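Local atomic coordinates of uncharacterized protein (Staphylococcus aureus subsp. aureus, PDB entry 3H04), a protein that is of unknown function but has the alpha/beta-hydrolase fold of the BD-FAE family, and is probably a serine hydrolase acting on an ester or similar bond. Residues V266-L269 with N270-M274; E257-T260 with I261-V265; D87-Q90 with S91-N95. All coordinates share one frame; numbering follows the deposited sequence.

Contact 1 (V266-L269 with N270-M274); sequences VDFL and NAITM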
loop_
_atom_site.group_PDB
_atom_site.type_symbol
_atom_site.label_atom_id
_atom_site.label_comp_id
_atom_site.label_asym_id
_atom_site.label_seq_id
_atom_site.Cartn_x
_atom_site.Cartn_y
_atom_site.Cartn_z
ATOM N N VAL A 266 -9.868 -13.211 4.324
ATOM C CA VAL A 266 -11.202 -13.160 4.914
ATOM C C VAL A 266 -11.360 -14.003 6.205
ATOM O O VAL A 266 -12.055 -13.590 7.164
ATOM C CB VAL A 266 -12.244 -13.564 3.878
ATOM C CG1 VAL A 266 -13.649 -13.801 4.537
ATOM C CG2 VAL A 266 -12.300 -12.486 2.785
ATOM N N ASP A 267 -10.740 -15.170 6.206
ATOM C CA ASP A 267 -10.676 -16.040 7.384
ATOM C C ASP A 267 -9.998 -15.305 8.516
ATOM O O ASP A 267 -10.448 -15.362 9.666
ATOM C CB ASP A 267 -9.839 -17.288 7.122
ATOM C CG ASP A 267 -10.545 -18.355 6.287
ATOM O OD1 ASP A 267 -11.771 -18.292 6.047
ATOM O OD2 ASP A 267 -9.820 -19.283 5.884
ATOM N N PHE A 268 -8.901 -14.636 8.186
ATOM C CA PHE A 268 -8.143 -13.823 9.169
ATOM C C PHE A 268 -9.021 -12.697 9.713
ATOM O O PHE A 268 -9.129 -12.517 10.921
ATOM C CB PHE A 268 -6.861 -13.355 8.505
ATOM C CG PHE A 268 -6.151 -12.215 9.189
ATOM C CD1 PHE A 268 -5.095 -12.455 10.060
ATOM C CD2 PHE A 268 -6.453 -10.904 8.870
ATOM C CE1 PHE A 268 -4.390 -11.368 10.629
ATOM C CE2 PHE A 268 -5.760 -9.864 9.449
ATOM C CZ PHE A 268 -4.718 -10.131 10.331
ATOM N N LEU A 269 -9.712 -11.980 8.830
ATOM C CA LEU A 269 -10.690 -10.974 9.277
ATOM C C LEU A 269 -11.817 -11.581 10.108
ATOM O O LEU A 269 -12.173 -11.047 11.138
ATOM C CB LEU A 269 -11.314 -10.195 8.109
ATOM C CG LEU A 269 -10.271 -9.414 7.273
ATOM C CD1 LEU A 269 -10.913 -8.719 6.057
ATOM C CD2 LEU A 269 -9.571 -8.415 8.142
ATOM N N ASN A 270 -12.391 -12.668 9.641
ATOM C CA ASN A 270 -13.483 -13.311 10.398
ATOM C C ASN A 270 -13.109 -13.721 11.820
ATOM O O ASN A 270 -13.953 -13.633 12.729
ATOM C CB ASN A 270 -14.018 -14.529 9.646
ATOM C CG ASN A 270 -14.790 -14.167 8.418
ATOM O OD1 ASN A 270 -15.183 -13.041 8.243
ATOM N ND2 ASN A 270 -14.993 -15.134 7.541
ATOM N N ALA A 271 -11.887 -14.245 12.004
ATOM C CA ALA A 271 -11.396 -14.621 13.331
ATOM C C ALA A 271 -11.345 -13.401 14.202
ATOM O O ALA A 271 -11.668 -13.454 15.384
ATOM C CB ALA A 271 -9.979 -15.291 13.283
ATOM N N ILE A 272 -10.947 -12.280 13.620
ATOM C CA ILE A 272 -10.836 -11.068 14.410
ATOM C C ILE A 272 -12.189 -10.499 14.795
ATOM O O ILE A 272 -12.364 -10.108 15.941
ATOM C CB ILE A 272 -9.951 -10.008 13.712
ATOM C CG1 ILE A 272 -8.477 -10.512 13.662
ATOM C CG2 ILE A 272 -10.093 -8.711 14.416
ATOM C CD1 ILE A 272 -7.570 -9.704 12.689
ATOM N N THR A 273 -13.144 -10.484 13.868
ATOM C CA THR A 273 -14.446 -9.859 14.106
ATOM C C THR A 273 -15.495 -10.787 14.783
ATOM O O THR A 273 -16.540 -10.310 15.171
ATOM C CB THR A 273 -15.033 -9.325 12.783
ATOM O OG1 THR A 273 -15.188 -10.415 11.867
ATOM C CG2 THR A 273 -14.066 -8.270 12.129
ATOM N N MET A 274 -15.218 -12.088 14.909
ATOM C CA MET A 274 -16.138 -13.054 15.554
ATOM C C MET A 274 -16.611 -12.620 16.939
ATOM O O MET A 274 -15.781 -12.363 17.811
ATOM C CB MET A 274 -15.471 -14.416 15.695
ATOM C CG MET A 274 -16.445 -15.574 15.893
ATOM S SD MET A 274 -15.587 -16.965 16.667
ATOM C CE MET A 274 -16.029 -16.730 18.401
#

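Contact 2 (E257-T260 with I261-V265); sequences EAIT and IYRKV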
loop_
_atom_site.group_PDB
_atom_site.type_symbol
_atom_site.label_atom_id
_atom_site.label_comp_id
_atom_site.label_asym_id
_atom_site.label_seq_id
_atom_site.Cartn_x
_atom_site.Cartn_y
_atom_site.Cartn_z
ATOM N N GLU A 257 -4.205 -19.884 -6.928
ATOM C CA GLU A 257 -3.385 -19.645 -5.735
ATOM C C GLU A 257 -3.666 -18.274 -5.121
ATOM O O GLU A 257 -3.691 -18.129 -3.914
ATOM C CB GLU A 257 -1.898 -19.752 -6.070
ATOM C CG GLU A 257 -1.477 -21.175 -6.381
ATOM C CD GLU A 257 0.027 -21.407 -6.261
ATOM O OE1 GLU A 257 0.751 -20.531 -5.697
ATOM O OE2 GLU A 257 0.466 -22.489 -6.711
ATOM N N ALA A 258 -3.873 -17.273 -5.971
ATOM C CA ALA A 258 -4.199 -15.942 -5.478
ATOM C C ALA A 258 -5.565 -15.889 -4.804
ATOM O O ALA A 258 -5.698 -15.289 -3.746
ATOM C CB ALA A 258 -4.096 -14.898 -6.582
ATOM N N ILE A 259 -6.539 -16.572 -5.370
ATOM C CA ILE A 259 -7.876 -16.619 -4.788
ATOM C C ILE A 259 -7.786 -17.269 -3.403
ATOM O O ILE A 259 -8.397 -16.807 -2.445
ATOM C CB ILE A 259 -8.877 -17.428 -5.704
ATOM C CG1 ILE A 259 -9.214 -16.622 -6.963
ATOM C CG2 ILE A 259 -10.122 -17.826 -4.963
ATOM C CD1 ILE A 259 -9.732 -15.231 -6.707
ATOM N N THR A 260 -7.008 -18.335 -3.305
ATOM C CA THR A 260 -6.878 -19.025 -2.028
ATOM C C THR A 260 -6.351 -18.142 -0.910
ATOM O O THR A 260 -6.846 -18.192 0.217
ATOM C CB THR A 260 -6.011 -20.284 -2.198
ATOM O OG1 THR A 260 -6.769 -21.189 -2.976
ATOM C CG2 THR A 260 -5.643 -20.914 -0.877
ATOM N N ILE A 261 -5.337 -17.359 -1.231
ATOM C CA ILE A 261 -4.780 -16.374 -0.309
ATOM C C ILE A 261 -5.802 -15.283 0.082
ATOM O O ILE A 261 -5.907 -14.946 1.241
ATOM C CB ILE A 261 -3.454 -15.781 -0.876
ATOM C CG1 ILE A 261 -2.391 -16.924 -0.845
ATOM C CG2 ILE A 261 -2.993 -14.519 -0.044
ATOM C CD1 ILE A 261 -1.029 -16.612 -1.485
ATOM N N TYR A 262 -6.566 -14.777 -0.868
ATOM C CA TYR A 262 -7.662 -13.837 -0.572
ATOM C C TYR A 262 -8.721 -14.440 0.345
ATOM O O TYR A 262 -9.221 -13.754 1.225
ATOM C CB TYR A 262 -8.327 -13.244 -1.858
ATOM C CG TYR A 262 -7.573 -12.052 -2.407
ATOM C CD1 TYR A 262 -6.541 -12.211 -3.333
ATOM C CD2 TYR A 262 -7.843 -10.770 -1.953
ATOM C CE1 TYR A 262 -5.815 -11.102 -3.798
ATOM C CE2 TYR A 262 -7.129 -9.640 -2.409
ATOM C CZ TYR A 262 -6.101 -9.826 -3.341
ATOM O OH TYR A 262 -5.376 -8.760 -3.802
ATOM N N ARG A 263 -9.064 -15.708 0.136
ATOM C CA ARG A 263 -9.982 -16.388 1.048
ATOM C C ARG A 263 -9.382 -16.532 2.441
ATOM O O ARG A 263 -10.080 -16.332 3.402
ATOM C CB ARG A 263 -10.393 -17.749 0.520
ATOM C CG ARG A 263 -11.359 -17.624 -0.641
ATOM C CD ARG A 263 -11.877 -18.983 -1.030
ATOM N NE ARG A 263 -12.597 -18.954 -2.301
ATOM C CZ ARG A 263 -13.792 -18.392 -2.498
ATOM N NH1 ARG A 263 -14.438 -17.766 -1.522
ATOM N NH2 ARG A 263 -14.352 -18.470 -3.704
ATOM N N LYS A 264 -8.078 -16.786 2.529
ATOM C CA LYS A 264 -7.386 -16.789 3.812
ATOM C C LYS A 264 -7.387 -15.402 4.493
ATOM O O LYS A 264 -7.427 -15.316 5.711
ATOM C CB LYS A 264 -5.934 -17.244 3.651
ATOM C CG LYS A 264 -5.732 -18.669 3.245
ATOM C CD LYS A 264 -4.255 -18.924 3.124
ATOM C CE LYS A 264 -3.959 -20.374 2.875
ATOM N NZ LYS A 264 -3.905 -21.058 4.133
ATOM N N VAL A 265 -7.369 -14.341 3.696
ATOM C CA VAL A 265 -7.461 -12.996 4.239
ATOM C C VAL A 265 -8.784 -12.825 4.985
ATOM O O VAL A 265 -8.820 -12.385 6.144
ATOM C CB VAL A 265 -7.288 -11.919 3.151
ATOM C CG1 VAL A 265 -7.790 -10.572 3.653
ATOM C CG2 VAL A 265 -5.803 -11.833 2.742
#

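Contact 3 (D87-Q90 with S91-N95); sequences DAIQ and SQYSN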
loop_
_atom_site.group_PDB
_atom_site.type_symbol
_atom_site.label_atom_id
_atom_site.label_comp_id
_atom_site.label_asym_id
_atom_site.label_seq_id
_atom_site.Cartn_x
_atom_site.Cartn_y
_atom_site.Cartn_z
ATOM N N ASP A 87 -9.054 9.178 8.211
ATOM C CA ASP A 87 -9.864 9.750 9.309
ATOM C C ASP A 87 -11.263 10.081 8.891
ATOM O O ASP A 87 -12.214 9.925 9.676
ATOM C CB ASP A 87 -9.220 10.988 9.911
ATOM C CG ASP A 87 -7.926 10.674 10.622
ATOM O OD1 ASP A 87 -7.773 9.505 11.030
ATOM O OD2 ASP A 87 -7.055 11.582 10.735
ATOM N N ALA A 88 -11.400 10.533 7.662
ATOM C CA ALA A 88 -12.722 10.766 7.090
ATOM C C ALA A 88 -13.460 9.433 6.971
ATOM O O ALA A 88 -14.626 9.347 7.278
ATOM C CB ALA A 88 -12.619 11.456 5.754
ATOM N N ILE A 89 -12.769 8.375 6.571
ATOM C CA ILE A 89 -13.410 7.044 6.497
ATOM C C ILE A 89 -13.721 6.482 7.869
ATOM O O ILE A 89 -14.839 6.000 8.077
ATOM C CB ILE A 89 -12.554 6.019 5.669
ATOM C CG1 ILE A 89 -12.395 6.511 4.235
ATOM C CG2 ILE A 89 -13.195 4.570 5.714
ATOM C CD1 ILE A 89 -10.995 6.097 3.556
ATOM N N GLN A 90 -12.763 6.525 8.801
ATOM C CA GLN A 90 -12.998 6.004 10.150
ATOM C C GLN A 90 -14.206 6.679 10.829
ATOM O O GLN A 90 -15.020 5.991 11.429
ATOM C CB GLN A 90 -11.775 6.124 11.069
ATOM C CG GLN A 90 -11.943 5.387 12.435
ATOM C CD GLN A 90 -10.610 5.026 13.151
ATOM O OE1 GLN A 90 -9.686 5.862 13.261
ATOM N NE2 GLN A 90 -10.527 3.784 13.670
ATOM N N SER A 91 -14.344 8.007 10.725
ATOM C CA SER A 91 -15.487 8.665 11.377
ATOM C C SER A 91 -16.822 8.094 10.860
ATOM O O SER A 91 -17.802 8.032 11.602
ATOM C CB SER A 91 -15.445 10.184 11.170
ATOM O OG SER A 91 -15.557 10.478 9.808
ATOM N N GLN A 92 -16.840 7.650 9.602
ATOM C CA GLN A 92 -18.029 7.063 8.970
ATOM C C GLN A 92 -18.351 5.604 9.394
ATOM O O GLN A 92 -19.388 5.054 9.019
ATOM C CB GLN A 92 -17.794 7.121 7.471
ATOM C CG GLN A 92 -18.961 6.869 6.564
ATOM C CD GLN A 92 -18.619 7.335 5.163
ATOM O OE1 GLN A 92 -17.526 7.842 4.939
ATOM N NE2 GLN A 92 -19.539 7.168 4.219
ATOM N N TYR A 93 -17.443 4.991 10.151
ATOM C CA TYR A 93 -17.564 3.626 10.645
ATOM C C TYR A 93 -17.232 3.663 12.130
ATOM O O TYR A 93 -16.366 2.947 12.596
ATOM C CB TYR A 93 -16.583 2.705 9.912
ATOM C CG TYR A 93 -16.963 2.431 8.480
ATOM C CD1 TYR A 93 -17.827 1.388 8.159
ATOM C CD2 TYR A 93 -16.477 3.222 7.447
ATOM C CE1 TYR A 93 -18.195 1.143 6.860
ATOM C CE2 TYR A 93 -16.835 2.977 6.129
ATOM C CZ TYR A 93 -17.694 1.929 5.845
ATOM O OH TYR A 93 -18.032 1.672 4.549
ATOM N N SER A 94 -17.972 4.470 12.889
ATOM C CA SER A 94 -17.585 4.796 14.264
ATOM C C SER A 94 -17.586 3.602 15.207
ATOM O O SER A 94 -16.678 3.453 16.027
ATOM C CB SER A 94 -18.485 5.905 14.812
ATOM O OG SER A 94 -18.546 6.976 13.881
ATOM N N ASN A 95 -18.585 2.741 15.082
ATOM C CA ASN A 95 -18.747 1.644 16.013
ATOM C C ASN A 95 -18.389 0.313 15.349
ATOM O O ASN A 95 -18.982 -0.710 15.669
ATOM C CB ASN A 95 -20.204 1.569 16.514
ATOM C CG ASN A 95 -20.844 2.941 16.755
ATOM O OD1 ASN A 95 -20.196 3.985 16.655
ATOM N ND2 ASN A 95 -22.140 2.935 17.078
#

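Contact 1 (V266-L269 with N270-M274)
Phe268 and Ile272 meet on the last turns of the C-terminal helix 256-273, which packs against the central sheet. Four regular helical bonds tie the turns together, from Asn270 N to Val266 O through to Thr273 N to Leu269 O. Phe268 and Ile272, four residues apart, run alongside each other and point the same way. The methyl CD1 of Ile272 rests over one face of the Phe268 ring, 3.9 Å from the ring centroid and 21° off its normal, a CH-pi contact set toward the rim and closest to CE2 and CZ. With CG anti to the backbone N and beside the carbonyl carbon (chi1 163°), the Phe268 ring lies on the side of Ile272, whose CG1-CD1 branch reaches over its face. A flat aromatic face and a flexible aliphatic branch suit this spacing, and Pro211 lies against the ring as well.

Two residues earlier along the helix, Asn270 lies beside Val266, its ND2 3.6 Å from Val266 CG1; its OD1 is hydrogen-bonded to the hydroxyl of Tyr60, at the start of strand 60-65. Thr273 holds OG1 between its backbone N and carbonyl carbon (chi1 60°), which brings this oxygen 3.2 Å from Leu269 O. The Tyr60 hydroxyl is also hydrogen-bonded to Thr273 OG1, so two small polar side chains of successive turns grip one tyrosine. Leu269 is buried against the sheet, touching Phe99 of strand 98-103 as Ile272 and Thr273 do, whereas Asp267 and Ala271 lie on the exposed side, as in an amphipathic helix flanking the sheet of an alpha/beta-hydrolase fold.

Contact 2 (E257-T260 with I261-V265)
Ile259 O receives Arg263 N at 2.9 Å, nearly along the C=O axis and with an N-H...O angle of 162°, the shortest of four successive helical bonds. The others run from Ile261 N to Glu257 O, Tyr262 N to Ala258 O and Lys264 N to Thr260 O. The side chains of Ile259 and Arg263, the two residues joined by the opening bond, run side by side. Arg263 is extended from CG to NE, and its NE comes 3.8 Å from Ile259 CG2, the branch anti to the backbone N; the guanidinium meets this methyl obliquely. A long aliphatic stem topped by a charge suits an exposed position, where the chain can lie along a neighbour.

Thr260 and Lys264 repeat the pairing one residue on. Lys264 CG passes 3.3 Å from Thr260 O, and the chain runs extended to CE, 4.1 Å from Thr260 CG2; only the terminal NZ is turned aside (chi4 -85°), and its ion pair with Glu241 is long and weak. The hydroxyl of Thr260 turns back along the helix to bond Asp256 O, so the methyl is the branch that meets the lysine. On the inner side, Tyr262 brings its ring edge to Ala258 O, which lies near the ring plane 3.2 Å from CD1. The small Ala258 side chain fits against Tyr52 and Asp251.

The buried Tyr262 ring stacks with Tyr52 of helix 50-56 and meets Phe125 of strand 121-125 edge to face, while its hydroxyl bonds Asp251. Ile261 packs on Phe213 and Ala215 of strand 212-217 and on Phe125, so this part of helix 256-273 packs on strands 121-125 and 212-217 and alongside helix 50-56.

Contact 3 (D87-Q90 with S91-N95)
Ser91 N closes a regular helical bond on Asp87 O at 3.1 Å, but the pattern then tightens as helix 75-91 ends. Gln92 N makes only a weak bond to Ile89 O, bent to 127°, and Tyr93 N turns back to Gln90 O at 2.9 Å, three residues away and from above the carbonyl plane. Ser91 OG also bonds Ala88 O at 2.9 Å: with chi1 at 63° the hydroxyl swings back over the preceding turn, a use well suited to serine's short side chain. Past the helix, Ser94 OG bonds Ser91 O at 2.6 Å, giving that late carbonyl a partner.

Ile89 and Tyr93 lie side by side. Ile89 O lies at the tyrosine ring edge, near its plane, 3.3 Å from CD2, while Ile89 CG2 comes to CD2 from out of the plane. A tyrosine suits the place because its ring packs on Ile63, Ile20 and Val31 while its hydroxyl bonds Asp61 near the start of strand 60-65. Gln92 bonds Tyr18, and Asp87 forms a salt bridge with Arg117. The change from four-residue to three-residue bonds is common at a helix C-terminus; here it leads toward strand 98-103 of the alpha/beta-hydrolase fold.

How the contacts relate
Contacts 1 and 2 are successive parts of one helix, 256-273: contact 2 ends where contact 1 begins, and their centres are 14 Å apart. Contact 3 comes much earlier in the chain, at the end of helix 75-91, about 20 Å from contact 1 and 27 Å from contact 2 between centres. The sheet connects them: contact 1 touches strand 98-103, which follows the loop of contact 3, and both bear on residues at the start of strand 60-65. All three involve helices flanking the sheet, after whose strand 98-103 Ser104 lies on a possible nucleophile elbow; with His248 and Asp220 it may form a catalytic triad, to which none of the three contacts contributes a residue.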